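Local coordinates for protein monomethylamine methyltransferase mtmB1 (Methanosarcina barkeri, PDB 1NTH) that catalyses methyl transfer from monomethylamine to the corrinoid cofactor of its partner protein MtmC, a step of methanogenesis from methylamine, at residues 26-31 and 265-270; 230-235 and 279-284; 260-265 and 272-277. One frame throughout, in Å; residues are numbered along the deposited sequence. Where two conformers were deposited one is given.

In the fold
The three contacts form one patch of a TIM barrel, packed progressively outward. Contact 2 lies deepest, its centre about 11 Å from that of the chain; contact 3 lies about 14 Å out and contact 1 about 22 Å. Centre to centre, contact 3 is about 10 Å from each of the others. Helix 271-288 supplies one side of both contacts 2 and 3, while Gly265 belongs to contacts 1 and 3. Glu235 O accepts a bond from Trp27 NE1 at 2.9 Å, tying contact 2 to contact 1. Segment 230-235 begins on strand 227-231, near its C-terminal end, and segment 260-265 follows strand 255-259; at this barrel end TIM-barrel enzymes generally carry their active sites.

Contact 1: residues 26-31 and 265-270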
loop_
_atom_site.group_PDB
_atom_site.type_symbol
_atom_site.label_atom_id
_atom_site.label_comp_id
_atom_site.label_asym_id
_atom_site.label_seq_id
_atom_site.Cartn_x
_atom_site.Cartn_y
_atom_site.Cartn_z
ATOM N N ASP A 26 29.247 2.754 42.846
ATOM C CA ASP A 26 28.329 3.017 43.951
ATOM C C ASP A 26 27.012 2.313 43.662
ATOM O O ASP A 26 26.324 1.857 44.573
ATOM C CB ASP A 26 28.051 4.515 44.116
ATOM C CG ASP A 26 29.229 5.275 44.705
ATOM O OD1 ASP A 26 29.947 4.717 45.562
ATOM O OD2 ASP A 26 29.418 6.449 44.315
ATOM N N TRP A 27 26.665 2.231 42.383
ATOM C CA TRP A 27 25.424 1.587 41.981
ATOM C C TRP A 27 25.531 0.067 42.033
ATOM O O TRP A 27 24.725 -0.592 42.693
ATOM C CB TRP A 27 25.038 2.037 40.565
ATOM C CG TRP A 27 23.677 1.565 40.121
ATOM C CD1 TRP A 27 23.399 0.533 39.267
ATOM C CD2 TRP A 27 22.414 2.128 40.497
ATOM N NE1 TRP A 27 22.037 0.424 39.085
ATOM C CE2 TRP A 27 21.412 1.389 39.827
ATOM C CE3 TRP A 27 22.032 3.186 41.333
ATOM C CZ2 TRP A 27 20.049 1.677 39.969
ATOM C CZ3 TRP A 27 20.676 3.473 41.475
ATOM C CH2 TRP A 27 19.701 2.718 40.793
ATOM N N ASP A 28 26.538 -0.479 41.355
ATOM C CA ASP A 28 26.737 -1.924 41.282
ATOM C C ASP A 28 27.186 -2.617 42.557
ATOM O O ASP A 28 26.758 -3.733 42.842
ATOM C CB ASP A 28 27.768 -2.280 40.212
ATOM C CG ASP A 28 27.431 -1.713 38.855
ATOM O OD1 ASP A 28 26.228 -1.552 38.557
ATOM O OD2 ASP A 28 28.378 -1.448 38.084
ATOM N N LEU A 29 28.065 -1.963 43.305
ATOM C CA LEU A 29 28.622 -2.556 44.513
ATOM C C LEU A 29 27.987 -2.120 45.825
ATOM O O LEU A 29 28.396 -2.583 46.894
ATOM C CB LEU A 29 30.127 -2.273 44.556
ATOM C CG LEU A 29 30.889 -2.567 43.259
ATOM C CD1 LEU A 29 32.361 -2.224 43.446
ATOM C CD2 LEU A 29 30.719 -4.029 42.870
ATOM N N MET A 30 26.989 -1.244 45.756
ATOM C CA MET A 30 26.339 -0.770 46.967
ATOM C C MET A 30 24.820 -0.621 46.886
ATOM O O MET A 30 24.090 -1.386 47.506
ATOM C CB MET A 30 26.966 0.561 47.402
ATOM C CG MET A 30 26.322 1.188 48.629
ATOM S SD MET A 30 27.194 2.669 49.193
ATOM C CE MET A 30 26.621 3.875 47.981
ATOM N N LYS A 31 24.341 0.352 46.117
ATOM C CA LYS A 31 22.906 0.588 46.029
ATOM C C LYS A 31 22.063 -0.627 45.640
ATOM O O LYS A 31 21.103 -0.966 46.335
ATOM C CB LYS A 31 22.627 1.758 45.082
ATOM C CG LYS A 31 23.146 3.090 45.621
ATOM C CD LYS A 31 22.827 4.246 44.693
ATOM C CE LYS A 31 23.394 5.554 45.227
ATOM N NZ LYS A 31 22.811 5.912 46.547
ATOM N N GLY A 265 24.299 -14.383 40.802
ATOM C CA GLY A 265 25.644 -14.289 41.337
ATOM C C GLY A 265 26.268 -12.972 40.922
ATOM O O GLY A 265 27.450 -12.717 41.180
ATOM N N GLY A 266 25.462 -12.133 40.273
ATOM C CA GLY A 266 25.924 -10.832 39.820
ATOM C C GLY A 266 25.810 -9.765 40.891
ATOM O O GLY A 266 25.885 -10.067 42.080
ATOM N N TYR A 267 25.609 -8.517 40.478
ATOM C CA TYR A 267 25.515 -7.410 41.425
ATOM C C TYR A 267 24.394 -7.518 42.455
ATOM O O TYR A 267 24.527 -7.015 43.571
ATOM C CB TYR A 267 25.377 -6.076 40.682
ATOM C CG TYR A 267 26.517 -5.756 39.742
ATOM C CD1 TYR A 267 27.847 -5.942 40.128
ATOM C CD2 TYR A 267 26.267 -5.243 38.469
ATOM C CE1 TYR A 267 28.900 -5.628 39.264
ATOM C CE2 TYR A 267 27.306 -4.926 37.602
ATOM C CZ TYR A 267 28.619 -5.119 38.004
ATOM O OH TYR A 267 29.642 -4.801 37.139
ATOM N N ALA A 268 23.292 -8.166 42.092
ATOM C CA ALA A 268 22.165 -8.300 43.011
ATOM C C ALA A 268 22.407 -9.342 44.095
ATOM O O ALA A 268 21.948 -9.191 45.227
ATOM C CB ALA A 268 20.903 -8.654 42.239
ATOM N N GLY A 269 23.125 -10.400 43.742
ATOM C CA GLY A 269 23.395 -11.454 44.698
ATOM C C GLY A 269 22.870 -12.809 44.252
ATOM O O GLY A 269 22.996 -13.182 43.083
ATOM N N GLY A 270 22.258 -13.533 45.187
ATOM C CA GLY A 270 21.744 -14.864 44.910
ATOM C C GLY A 270 20.412 -14.999 44.193
ATOM O O GLY A 270 19.954 -14.075 43.518
HETATM O O HOH W 1 27.474 -6.202 44.015
HETATM O O HOH W 2 29.098 -2.601 35.628
#
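Asp28 lies flat over the ring of Tyr267, an example of how a TIM barrel seats a helix that precedes the barrel strands in the chain, 24-42, against a loop that follows strand 263-264 and leads into helix 271-288. The Asp28 CB atom stands 3.4 Å above the ring centroid of Tyr267, only 2° off the normal, and makes a CH-pi contact there. The carboxylate continues over the same face, its plane within 1° of the ring plane, with Asp28 CG 3.5 Å from Tyr267 CE2. With Asp28 CG anti to its carbonyl carbon (chi1 -55°), the carboxylate is carried over the CD2-CE2 side of the ring, OD2 on the phenol side. One water joins the polar ends: it donates to Asp28 OD2 at 2.8 Å and is hydrogen-bonded to Tyr267 OH at 2.7 Å. Beside this stack, Leu29 CD2 comes obliquely to Tyr267 CE1 at 4.3 Å, an apolar touch at the more exposed margin.

Farther out, the carboxylate finds its strongest partner in Lys237, which forms a salt bridge with Asp28 OD1. That charge probably eases the placing of an anionic group over the electron-rich face of the ring. The same oxygen lies in plane at the edge of the Trp27 indole. The loop under Tyr267 is closed by its glycines: Gly265, whose backbone angles would press a CB against the preceding carbonyl oxygen, gives its N to Gly269 O. On the helix side a wider pi-type turn spans 27-31, closed by Lys31 N bonding to Asp26 O at 2.9 Å.

Contact 2: residues 230-235 and 279-284; sequences VSQLNE and VATHIN
Gln232 reaches from the chain running on from Val230 to helix 271-288, and its amide spends both ends there, linking the C-terminal end of one TIM-barrel strand to a helix later in the barrel. Its OE1 accepts from Asn284 ND2 at 3.0 Å, with an N-H...O angle of 163°; its NE2 donates to the main-chain carbonyl Thr281 O at 3.1 Å. Each acceptor lies close to the plane of the amide that donates to it, but the acceptors are met differently. The Asn284 nitrogen comes from well above the carbonyl plane of Gln232, the two amides being turned 63° against each other, whereas NE2 is tilted only 25° from the carbonyl plane of Thr281. Gln232 is extended beyond CG, which gives it the length to cross.

None of the three buried residues relies on this exchange alone. Gln232 NE2 also bonds to Asp258 OD2, so the amide nitrogen has two acceptors and its orientation is fixed. Asn284 OD1 is taken by Tyr86 OH, which fixes the amide's rotation, with ND2 facing Gln232 OE1. Thr281 OG1 folds back to Asp278 O within its own helix, while Thr281 CB packs 3.9 Å from Gln232 OE1.

After Gln232 the chain passes through a cis peptide before Glu235, where Glu235 OE2 and the Asn234 amide are matched. Glu235 OE2 takes the main-chain Ile263 N, and Asn234 ND2 bonds to Met261 O. The two side chains also join each other: Asn234 ND2 meets the carboxylate from above its plane, 2.9 Å from Glu235 OE2.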
loop_
_atom_site.group_PDB
_atom_site.type_symbol
_atom_site.label_atom_id
_atom_site.label_comp_id
_atom_site.label_asym_id
_atom_site.label_seq_id
_atom_site.Cartn_x
_atom_site.Cartn_y
_atom_site.Cartn_z
ATOM N N VAL A 230 15.105 -3.687 22.361
ATOM C CA VAL A 230 15.797 -2.632 23.094
ATOM C C VAL A 230 16.334 -3.368 24.324
ATOM O O VAL A 230 15.601 -4.103 24.986
ATOM C CB VAL A 230 14.864 -1.472 23.501
ATOM C CG1 VAL A 230 13.758 -1.960 24.397
ATOM C CG2 VAL A 230 15.686 -0.389 24.193
ATOM N N SER A 231 17.617 -3.187 24.617
ATOM C CA SER A 231 18.239 -3.904 25.725
ATOM C C SER A 231 18.553 -3.101 26.979
ATOM O O SER A 231 19.209 -2.062 26.914
ATOM C CB SER A 231 19.533 -4.562 25.240
ATOM O OG SER A 231 19.306 -5.377 24.102
ATOM N N GLN A 232 18.082 -3.593 28.120
ATOM C CA GLN A 232 18.379 -2.947 29.395
ATOM C C GLN A 232 19.746 -3.480 29.803
ATOM O O GLN A 232 20.160 -4.548 29.353
ATOM C CB GLN A 232 17.365 -3.338 30.468
ATOM C CG GLN A 232 15.963 -2.791 30.270
ATOM C CD GLN A 232 15.095 -3.012 31.496
ATOM O OE1 GLN A 232 15.452 -2.594 32.599
ATOM N NE2 GLN A 232 13.953 -3.669 31.312
ATOM N N LEU A 233 20.446 -2.746 30.661
ATOM C CA LEU A 233 21.759 -3.187 31.115
ATOM C C LEU A 233 21.651 -3.845 32.495
ATOM O O LEU A 233 20.556 -3.971 33.041
ATOM C CB LEU A 233 22.720 -1.998 31.147
ATOM C CG LEU A 233 22.861 -1.254 29.811
ATOM C CD1 LEU A 233 23.894 -0.146 29.945
ATOM C CD2 LEU A 233 23.268 -2.230 28.713
ATOM N N ASN A 234 22.783 -4.264 33.054
ATOM C CA ASN A 234 22.796 -4.929 34.363
ATOM C C ASN A 234 23.409 -4.064 35.464
ATOM O O ASN A 234 24.558 -3.653 35.330
ATOM C CB ASN A 234 23.595 -6.229 34.276
ATOM C CG ASN A 234 22.999 -7.211 33.293
ATOM O OD1 ASN A 234 23.015 -6.985 32.081
ATOM N ND2 ASN A 234 22.461 -8.305 33.810
ATOM N N GLU A 235 22.667 -3.762 36.534
ATOM C CA GLU A 235 21.272 -4.167 36.754
ATOM C C GLU A 235 20.524 -2.852 36.996
ATOM O O GLU A 235 21.084 -1.935 37.607
ATOM C CB GLU A 235 21.142 -5.047 38.006
ATOM C CG GLU A 235 21.993 -6.313 38.023
ATOM C CD GLU A 235 21.578 -7.329 36.972
ATOM O OE1 GLU A 235 20.482 -7.178 36.387
ATOM O OE2 GLU A 235 22.347 -8.286 36.741
ATOM N N VAL A 279 11.931 -9.082 38.609
ATOM C CA VAL A 279 10.571 -8.548 38.658
ATOM C C VAL A 279 10.628 -7.043 38.407
ATOM O O VAL A 279 9.818 -6.493 37.659
ATOM C CB VAL A 279 9.901 -8.836 40.029
ATOM C CG1 VAL A 279 8.593 -8.055 40.160
ATOM C CG2 VAL A 279 9.637 -10.332 40.160
ATOM N N ALA A 280 11.603 -6.378 39.017
ATOM C CA ALA A 280 11.756 -4.942 38.843
ATOM C C ALA A 280 12.008 -4.558 37.385
ATOM O O ALA A 280 11.501 -3.537 36.921
ATOM C CB ALA A 280 12.899 -4.422 39.722
ATOM N N THR A 281 12.787 -5.362 36.663
ATOM C CA THR A 281 13.073 -5.034 35.269
ATOM C C THR A 281 11.913 -5.375 34.334
ATOM O O THR A 281 11.796 -4.775 33.264
ATOM C CB THR A 281 14.404 -5.680 34.779
ATOM O OG1 THR A 281 14.342 -7.105 34.874
ATOM C CG2 THR A 281 15.562 -5.175 35.630
ATOM N N HIS A 282 11.058 -6.318 34.733
ATOM C CA HIS A 282 9.877 -6.651 33.930
ATOM C C HIS A 282 8.978 -5.416 33.997
ATOM O O HIS A 282 8.391 -4.995 33.000
ATOM C CB HIS A 282 9.109 -7.847 34.513
ATOM C CG HIS A 282 9.559 -9.180 34.001
ATOM N ND1 HIS A 282 10.775 -9.740 34.335
ATOM C CD2 HIS A 282 8.941 -10.078 33.194
ATOM C CE1 HIS A 282 10.884 -10.924 33.756
ATOM N NE2 HIS A 282 9.786 -11.153 33.059
ATOM N N ILE A 283 8.874 -4.834 35.191
ATOM C CA ILE A 283 8.060 -3.641 35.386
ATOM C C ILE A 283 8.684 -2.436 34.669
ATOM O O ILE A 283 7.984 -1.652 34.027
ATOM C CB ILE A 283 7.901 -3.320 36.901
ATOM C CG1 ILE A 283 7.104 -4.437 37.588
ATOM C CG2 ILE A 283 7.186 -1.989 37.084
ATOM C CD1 ILE A 283 7.057 -4.324 39.122
ATOM N N ASN A 284 10.001 -2.290 34.771
ATOM C CA ASN A 284 10.677 -1.170 34.121
ATOM C C ASN A 284 10.470 -1.200 32.603
ATOM O O ASN A 284 10.448 -0.157 31.953
ATOM C CB ASN A 284 12.176 -1.194 34.436
ATOM C CG ASN A 284 12.870 0.088 34.030
ATOM O OD1 ASN A 284 12.436 1.176 34.402
ATOM N ND2 ASN A 284 13.955 -0.029 33.267
#

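Contact 3: residues 260-265 and 272-277; sequences QMPIFG and EETTIV
Apolar packing is carried by Thr274, whose methyl CG2 rests on Pro262, 3.7 Å from its CB. The methyl stands anti to the backbone N of Thr274, which puts it toward the proline ring, while OG1 stands anti to the carbonyl carbon, beside the backbone N, which lets it reach Gly270 O. Pro262 in turn packs on Asp296 and Pro298 of strand 293-300.

Toward the strand the hydroxyl makes van der Waals contact only. Thr274 OG1 lies 3.7 Å from Ile263 O and 3.8 Å from Phe264 CA, so it merely abuts the strand. Its hydrogen bond goes instead to Gly270 O, at the N-cap position of its own helix. Replacing Thr274 by an alanine would probably cost Gly270 O this side-chain partner and open a gap beside Pro262.

Main-chain and aromatic links hold the strand itself. Phe264 pairs through its backbone with Val299 and Ile301, and its ring meets His300 edge-to-face; it also touches Ile314 of helix 309-325, as does Thr274. The contact packs helix on strand within the unit of strand 263-264, helix 271-288 and parallel strand 293-300, a beta-alpha-beta crossover, the repeating unit from which a TIM barrel is built.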
loop_
_atom_site.group_PDB
_atom_site.type_symbol
_atom_site.label_atom_id
_atom_site.label_comp_id
_atom_site.label_asym_id
_atom_site.label_seq_id
_atom_site.Cartn_x
_atom_site.Cartn_y
_atom_site.Cartn_z
ATOM N N GLN A 260 16.013 -7.881 29.271
ATOM C CA GLN A 260 16.958 -7.711 30.368
ATOM C C GLN A 260 17.358 -9.115 30.779
ATOM O O GLN A 260 16.522 -10.020 30.848
ATOM C CB GLN A 260 16.336 -6.953 31.545
ATOM C CG GLN A 260 17.376 -6.216 32.406
ATOM C CD GLN A 260 17.966 -7.075 33.514
ATOM O OE1 GLN A 260 19.156 -6.974 33.830
ATOM N NE2 GLN A 260 17.133 -7.906 34.126
ATOM N N MET A 261 18.648 -9.303 31.021
ATOM C CA MET A 261 19.162 -10.607 31.397
ATOM C C MET A 261 19.874 -10.512 32.738
ATOM O O MET A 261 21.092 -10.346 32.792
ATOM C CB MET A 261 20.121 -11.111 30.320
ATOM C CG MET A 261 19.475 -11.295 28.942
ATOM S SD MET A 261 18.994 -9.756 28.092
ATOM C CE MET A 261 20.583 -9.237 27.411
ATOM N N PRO A 262 19.117 -10.614 33.841
ATOM C CA PRO A 262 19.716 -10.530 35.176
ATOM C C PRO A 262 20.738 -11.637 35.398
ATOM O O PRO A 262 20.551 -12.770 34.955
ATOM C CB PRO A 262 18.508 -10.626 36.105
ATOM C CG PRO A 262 17.543 -11.469 35.325
ATOM C CD PRO A 262 17.675 -10.915 33.924
ATOM N N ILE A 263 21.820 -11.300 36.088
ATOM C CA ILE A 263 22.889 -12.254 36.328
ATOM C C ILE A 263 22.877 -12.865 37.725
ATOM O O ILE A 263 23.053 -12.161 38.722
ATOM C CB ILE A 263 24.263 -11.584 36.091
ATOM C CG1 ILE A 263 24.334 -11.049 34.657
ATOM C CG2 ILE A 263 25.385 -12.583 36.336
ATOM C CD1 ILE A 263 25.588 -10.246 34.356
ATOM N N PHE A 264 22.659 -14.174 37.790
ATOM C CA PHE A 264 22.669 -14.874 39.067
ATOM C C PHE A 264 24.107 -14.826 39.564
ATOM O O PHE A 264 25.027 -15.196 38.836
ATOM C CB PHE A 264 22.259 -16.336 38.901
ATOM C CG PHE A 264 22.619 -17.190 40.083
ATOM C CD1 PHE A 264 21.993 -16.998 41.310
ATOM C CD2 PHE A 264 23.634 -18.140 39.988
ATOM C CE1 PHE A 264 22.370 -17.740 42.430
ATOM C CE2 PHE A 264 24.021 -18.888 41.102
ATOM C CZ PHE A 264 23.390 -18.685 42.326
ATOM N N GLY A 265 24.299 -14.383 40.802
ATOM C CA GLY A 265 25.644 -14.289 41.337
ATOM C C GLY A 265 26.268 -12.972 40.922
ATOM O O GLY A 265 27.450 -12.717 41.180
ATOM N N GLU A 272 16.967 -15.390 45.256
ATOM C CA GLU A 272 15.874 -14.479 45.574
ATOM C C GLU A 272 16.212 -13.032 45.225
ATOM O O GLU A 272 15.363 -12.291 44.725
ATOM C CB GLU A 272 15.488 -14.575 47.056
ATOM C CG GLU A 272 14.750 -15.853 47.453
ATOM C CD GLU A 272 15.665 -17.045 47.651
ATOM O OE1 GLU A 272 16.903 -16.868 47.610
ATOM O OE2 GLU A 272 15.144 -18.163 47.863
ATOM N N GLU A 273 17.452 -12.629 45.487
ATOM C CA GLU A 273 17.877 -11.264 45.194
ATOM C C GLU A 273 17.798 -10.957 43.701
ATOM O O GLU A 273 17.317 -9.898 43.298
ATOM C CB GLU A 273 19.315 -11.025 45.670
ATOM C CG GLU A 273 19.517 -11.085 47.178
ATOM C CD GLU A 273 19.775 -12.491 47.697
ATOM O OE1 GLU A 273 20.203 -12.613 48.864
ATOM O OE2 GLU A 273 19.554 -13.472 46.955
ATOM N N THR A 274 18.281 -11.887 42.884
ATOM C CA THR A 274 18.270 -11.700 41.440
ATOM C C THR A 274 16.838 -11.716 40.905
ATOM O O THR A 274 16.534 -11.052 39.914
ATOM C CB THR A 274 19.106 -12.789 40.733
ATOM O OG1 THR A 274 20.449 -12.762 41.238
ATOM C CG2 THR A 274 19.157 -12.535 39.227
ATOM N N THR A 275 15.958 -12.462 41.568
ATOM C CA THR A 275 14.565 -12.535 41.138
ATOM C C THR A 275 13.857 -11.215 41.438
ATOM O O THR A 275 12.997 -10.772 40.676
ATOM C CB THR A 275 13.835 -13.708 41.824
ATOM O OG1 THR A 275 14.597 -14.911 41.636
ATOM C CG2 THR A 275 12.446 -13.908 41.212
ATOM N N ILE A 276 14.219 -10.582 42.551
ATOM C CA ILE A 276 13.639 -9.294 42.906
ATOM C C ILE A 276 13.994 -8.310 41.789
ATOM O O ILE A 276 13.149 -7.542 41.329
ATOM C CB ILE A 276 14.210 -8.772 44.249
ATOM C CG1 ILE A 276 13.678 -9.627 45.399
ATOM C CG2 ILE A 276 13.841 -7.305 44.451
ATOM C CD1 ILE A 276 14.274 -9.268 46.755
ATOM N N VAL A 277 15.248 -8.348 41.351
ATOM C CA VAL A 277 15.705 -7.475 40.275
ATOM C C VAL A 277 14.950 -7.810 38.989
ATOM O O VAL A 277 14.538 -6.911 38.253
ATOM C CB VAL A 277 17.226 -7.643 40.023
ATOM C CG1 VAL A 277 17.621 -7.002 38.697
ATOM C CG2 VAL A 277 18.005 -7.002 41.157
#